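Local coordinates for protein neuraminidase (Influenza A virus, PDB 4K3Y) that is the neuraminidase-like surface glycoprotein of a bat influenza A virus, a beta propeller that probably lacks the sialidase activity of its relatives, at residues G183-F194 with L222-F232. Residues are numbered along the deposited sequence; the frame is centred on the assembly and turned at random.
Sequences GWKALDTTGFNF and LEFDQSFTYTF
Strand 183-187 and strand 230-232 run nearly side by side, 25° off parallel with their axes 9.9 Å apart, a spacing bridged by side chains. They are the outermost strands of two successive four-stranded sheets, so this is blade-to-blade packing in the beta propeller of the neuraminidase fold. The loop after Leu-187 makes a type II turn from Thr-189 to Phe-192 and leads on to the next blade; residues 222-232 form the hairpin of the last two strands of that blade.

Phe-232 occupies the middle of an aromatic cluster. Phe-192 brings its edge, CZ foremost, against one face of the Phe-232 ring in a T-shaped pair; Leu-222 CD2 covers the opposite face. The edge of Phe-232 in turn meets Phe-194 in a second T-shaped pair, its CE1 poised over the centre of that ring. Thr-189 CG2 adds a contact 3.6 Å from Phe-232 CZ, and Leu-222 CB lies 3.7 Å from Phe-194 CZ.

Toward the N-terminal end of 183-194, Leu-187 puts CD2 squarely over the Tyr-230 ring, a CH-pi contact 3.9 Å from the centroid. At the hairpin end Phe-228 sits beside the main chain of strand 183-187, its CE2 3.7 Å from Trp-184 CA and its CD2 3.7 Å from Lys-185 CB, while Arg-175 makes a cation-pi contact with the same ring. A chi1 of 69° turns the Tyr-230 ring so that its phenol oxygen comes up to the main chain of 183-194: Asp-188 N donates to Tyr-230 OH at 3.1 Å, somewhat bent at 143°.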
loop_
_atom_site.group_PDB
_atom_site.type_symbol
_atom_site.label_atom_id
_atom_site.label_comp_id
_atom_site.label_asym_id
_atom_site.label_seq_id
_atom_site.Cartn_x
_atom_site.Cartn_y
_atom_site.Cartn_z
ATOM N N GLY C 183 7.412 2.113 -36.050
ATOM C CA GLY C 183 8.103 1.435 -37.138
ATOM C C GLY C 183 8.922 0.235 -36.691
ATOM O O GLY C 183 9.167 0.042 -35.497
ATOM N N TRP C 184 9.363 -0.568 -37.656
ATOM C CA TRP C 184 10.078 -1.806 -37.358
ATOM C C TRP C 184 11.003 -2.238 -38.496
ATOM O O TRP C 184 10.799 -1.854 -39.645
ATOM C CB TRP C 184 9.072 -2.925 -37.044
ATOM C CG TRP C 184 8.135 -3.238 -38.185
ATOM C CD1 TRP C 184 6.891 -2.707 -38.399
ATOM C CD2 TRP C 184 8.369 -4.154 -39.261
ATOM N NE1 TRP C 184 6.341 -3.234 -39.544
ATOM C CE2 TRP C 184 7.228 -4.126 -40.091
ATOM C CE3 TRP C 184 9.435 -4.992 -39.606
ATOM C CZ2 TRP C 184 7.122 -4.909 -41.245
ATOM C CZ3 TRP C 184 9.329 -5.768 -40.755
ATOM C CH2 TRP C 184 8.179 -5.718 -41.561
ATOM N N LYS C 185 12.021 -3.036 -38.177
ATOM C CA LYS C 185 12.872 -3.613 -39.217
ATOM C C LYS C 185 12.867 -5.133 -39.140
ATOM O O LYS C 185 12.931 -5.704 -38.053
ATOM C CB LYS C 185 14.316 -3.081 -39.132
ATOM C CG LYS C 185 15.246 -3.554 -40.271
ATOM C CD LYS C 185 14.597 -3.382 -41.656
ATOM C CE LYS C 185 15.530 -3.804 -42.799
ATOM N NZ LYS C 185 14.923 -3.579 -44.152
ATOM N N ALA C 186 12.778 -5.790 -40.294
ATOM C CA ALA C 186 12.988 -7.235 -40.337
ATOM C C ALA C 186 14.484 -7.546 -40.186
ATOM O O ALA C 186 15.333 -6.920 -40.821
ATOM C CB ALA C 186 12.435 -7.832 -41.626
ATOM N N LEU C 187 14.808 -8.503 -39.330
ATOM C CA LEU C 187 16.199 -8.854 -39.111
ATOM C C LEU C 187 16.575 -10.061 -39.958
ATOM O O LEU C 187 15.778 -10.993 -40.133
ATOM C CB LEU C 187 16.445 -9.151 -37.634
ATOM C CG LEU C 187 16.125 -8.026 -36.646
ATOM C CD1 LEU C 187 15.901 -8.607 -35.281
ATOM C CD2 LEU C 187 17.245 -7.009 -36.585
ATOM N N ASP C 188 17.793 -10.045 -40.484
ATOM C CA ASP C 188 18.248 -11.139 -41.317
ATOM C C ASP C 188 18.818 -12.261 -40.451
ATOM O O ASP C 188 19.980 -12.212 -40.043
ATOM C CB ASP C 188 19.289 -10.639 -42.316
ATOM C CG ASP C 188 19.527 -11.616 -43.445
ATOM O OD1 ASP C 188 18.664 -12.498 -43.651
ATOM O OD2 ASP C 188 20.571 -11.498 -44.123
ATOM N N THR C 189 17.988 -13.264 -40.167
ATOM C CA THR C 189 18.419 -14.425 -39.389
ATOM C C THR C 189 18.448 -15.699 -40.236
ATOM O O THR C 189 18.005 -16.761 -39.792
ATOM C CB THR C 189 17.532 -14.642 -38.151
ATOM O OG1 THR C 189 16.151 -14.673 -38.545
ATOM C CG2 THR C 189 17.752 -13.511 -37.143
ATOM N N THR C 190 18.962 -15.581 -41.458
ATOM C CA THR C 190 19.098 -16.736 -42.340
ATOM C C THR C 190 20.212 -17.631 -41.832
ATOM O O THR C 190 21.366 -17.196 -41.712
ATOM C CB THR C 190 19.411 -16.333 -43.799
ATOM O OG1 THR C 190 19.604 -14.915 -43.874
ATOM C CG2 THR C 190 18.269 -16.736 -44.727
ATOM N N GLY C 191 19.862 -18.875 -41.511
ATOM C CA GLY C 191 20.847 -19.850 -41.083
ATOM C C GLY C 191 20.992 -20.019 -39.584
ATOM O O GLY C 191 21.708 -20.915 -39.142
ATOM N N PHE C 192 20.334 -19.161 -38.799
ATOM C CA PHE C 192 20.296 -19.339 -37.342
ATOM C C PHE C 192 18.956 -18.976 -36.709
ATOM O O PHE C 192 18.045 -18.475 -37.376
ATOM C CB PHE C 192 21.421 -18.566 -36.645
ATOM C CG PHE C 192 21.319 -17.072 -36.786
ATOM C CD1 PHE C 192 21.729 -16.447 -37.953
ATOM C CD2 PHE C 192 20.829 -16.290 -35.749
ATOM C CE1 PHE C 192 21.644 -15.074 -38.091
ATOM C CE2 PHE C 192 20.742 -14.907 -35.879
ATOM C CZ PHE C 192 21.150 -14.301 -37.053
ATOM N N ASN C 193 18.861 -19.237 -35.408
ATOM C CA ASN C 193 17.671 -18.933 -34.614
ATOM C C ASN C 193 18.020 -17.942 -33.483
ATOM O O ASN C 193 19.110 -18.019 -32.903
ATOM C CB ASN C 193 17.074 -20.236 -34.069
ATOM C CG ASN C 193 15.930 -20.002 -33.099
ATOM O OD1 ASN C 193 14.977 -19.267 -33.399
ATOM N ND2 ASN C 193 16.019 -20.624 -31.915
ATOM N N PHE C 194 17.106 -17.018 -33.172
ATOM C CA PHE C 194 17.401 -15.922 -32.245
ATOM C C PHE C 194 16.267 -15.646 -31.242
ATOM O O PHE C 194 15.568 -14.623 -31.343
ATOM C CB PHE C 194 17.709 -14.649 -33.046
ATOM C CG PHE C 194 18.440 -13.594 -32.259
ATOM C CD1 PHE C 194 19.766 -13.790 -31.887
ATOM C CD2 PHE C 194 17.812 -12.397 -31.902
ATOM C CE1 PHE C 194 20.465 -12.816 -31.160
ATOM C CE2 PHE C 194 18.504 -11.423 -31.183
ATOM C CZ PHE C 194 19.835 -11.635 -30.810
ATOM N N LEU C 222 23.563 -9.628 -31.043
ATOM C CA LEU C 222 23.058 -8.520 -31.836
ATOM C C LEU C 222 23.518 -7.196 -31.230
ATOM O O LEU C 222 23.642 -7.067 -30.005
ATOM C CB LEU C 222 21.523 -8.537 -31.839
ATOM C CG LEU C 222 20.700 -8.203 -33.089
ATOM C CD1 LEU C 222 19.327 -7.683 -32.686
ATOM C CD2 LEU C 222 21.393 -7.233 -34.028
ATOM N N GLU C 223 23.784 -6.218 -32.091
ATOM C CA GLU C 223 23.920 -4.828 -31.665
ATOM C C GLU C 223 23.199 -3.945 -32.685
ATOM O O GLU C 223 23.122 -4.287 -33.869
ATOM C CB GLU C 223 25.388 -4.425 -31.477
ATOM C CG GLU C 223 26.202 -4.277 -32.759
ATOM C CD GLU C 223 27.656 -3.904 -32.487
ATOM O OE1 GLU C 223 28.132 -4.154 -31.352
ATOM O OE2 GLU C 223 28.312 -3.356 -33.408
ATOM N N PHE C 224 22.637 -2.834 -32.223
ATOM C CA PHE C 224 21.936 -1.918 -33.119
ATOM C C PHE C 224 21.772 -0.526 -32.507
ATOM O O PHE C 224 21.743 -0.375 -31.278
ATOM C CB PHE C 224 20.566 -2.484 -33.522
ATOM C CG PHE C 224 19.622 -2.679 -32.369
ATOM C CD1 PHE C 224 19.609 -3.871 -31.662
ATOM C CD2 PHE C 224 18.736 -1.665 -31.989
ATOM C CE1 PHE C 224 18.727 -4.048 -30.597
ATOM C CE2 PHE C 224 17.850 -1.836 -30.921
ATOM C CZ PHE C 224 17.841 -3.023 -30.231
ATOM N N ASP C 225 21.677 0.486 -33.368
ATOM C CA ASP C 225 21.430 1.851 -32.913
ATOM C C ASP C 225 20.001 2.261 -33.246
ATOM O O ASP C 225 19.224 1.441 -33.754
ATOM C CB ASP C 225 22.459 2.845 -33.479
ATOM C CG ASP C 225 22.660 2.704 -34.984
ATOM O OD1 ASP C 225 21.654 2.582 -35.718
ATOM O OD2 ASP C 225 23.831 2.722 -35.428
ATOM N N GLN C 226 19.662 3.520 -32.957
ATOM C CA GLN C 226 18.285 3.999 -33.095
ATOM C C GLN C 226 17.814 4.067 -34.545
ATOM O O GLN C 226 16.608 4.091 -34.808
ATOM C CB GLN C 226 18.099 5.352 -32.403
ATOM C CG GLN C 226 19.106 6.421 -32.788
ATOM C CD GLN C 226 18.973 7.662 -31.925
ATOM O OE1 GLN C 226 17.918 7.920 -31.344
ATOM N NE2 GLN C 226 20.048 8.432 -31.831
ATOM N N SER C 227 18.764 4.087 -35.479
ATOM C CA SER C 227 18.442 4.113 -36.903
ATOM C C SER C 227 18.211 2.705 -37.462
ATOM O O SER C 227 18.125 2.519 -38.674
ATOM C CB SER C 227 19.543 4.845 -37.686
ATOM O OG SER C 227 20.839 4.473 -37.247
ATOM N N PHE C 228 18.101 1.727 -36.563
ATOM C CA PHE C 228 17.984 0.304 -36.915
ATOM C C PHE C 228 19.139 -0.229 -37.761
ATOM O O PHE C 228 18.971 -1.129 -38.589
ATOM C CB PHE C 228 16.641 -0.016 -37.575
ATOM C CG PHE C 228 15.489 -0.032 -36.618
ATOM C CD1 PHE C 228 15.706 -0.085 -35.248
ATOM C CD2 PHE C 228 14.185 0.003 -37.087
ATOM C CE1 PHE C 228 14.639 -0.101 -34.360
ATOM C CE2 PHE C 228 13.112 -0.011 -36.201
ATOM C CZ PHE C 228 13.345 -0.068 -34.839
ATOM N N THR C 229 20.321 0.323 -37.538
ATOM C CA THR C 229 21.515 -0.223 -38.149
ATOM C C THR C 229 22.079 -1.325 -37.242
ATOM O O THR C 229 22.561 -1.070 -36.127
ATOM C CB THR C 229 22.557 0.875 -38.410
ATOM O OG1 THR C 229 21.976 1.897 -39.237
ATOM C CG2 THR C 229 23.778 0.288 -39.090
ATOM N N TYR C 230 22.000 -2.557 -37.724
ATOM C CA TYR C 230 22.378 -3.697 -36.906
ATOM C C TYR C 230 23.464 -4.541 -37.545
ATOM O O TYR C 230 23.656 -4.547 -38.765
ATOM C CB TYR C 230 21.157 -4.592 -36.610
ATOM C CG TYR C 230 20.629 -5.339 -37.824
ATOM C CD1 TYR C 230 19.667 -4.764 -38.648
ATOM C CD2 TYR C 230 21.089 -6.617 -38.145
ATOM C CE1 TYR C 230 19.178 -5.435 -39.757
ATOM C CE2 TYR C 230 20.605 -7.294 -39.258
ATOM C CZ TYR C 230 19.648 -6.698 -40.060
ATOM O OH TYR C 230 19.152 -7.356 -41.166
ATOM N N THR C 231 24.168 -5.256 -36.686
ATOM C CA THR C 231 24.979 -6.358 -37.121
ATOM C C THR C 231 24.819 -7.503 -36.109
ATOM O O THR C 231 24.791 -7.277 -34.891
ATOM C CB THR C 231 26.452 -5.929 -37.352
ATOM O OG1 THR C 231 27.322 -7.053 -37.157
ATOM C CG2 THR C 231 26.849 -4.806 -36.408
ATOM N N PHE C 232 24.642 -8.717 -36.629
ATOM C CA PHE C 232 24.630 -9.916 -35.807
ATOM C C PHE C 232 26.067 -10.418 -35.683
ATOM O O PHE C 232 26.799 -10.459 -36.674
ATOM C CB PHE C 232 23.775 -11.014 -36.452
ATOM C CG PHE C 232 22.290 -10.881 -36.205
ATOM C CD1 PHE C 232 21.725 -11.308 -35.008
ATOM C CD2 PHE C 232 21.450 -10.366 -37.186
ATOM C CE1 PHE C 232 20.351 -11.205 -34.782
ATOM C CE2 PHE C 232 20.073 -10.262 -36.966
ATOM C CZ PHE C 232 19.530 -10.684 -35.760
#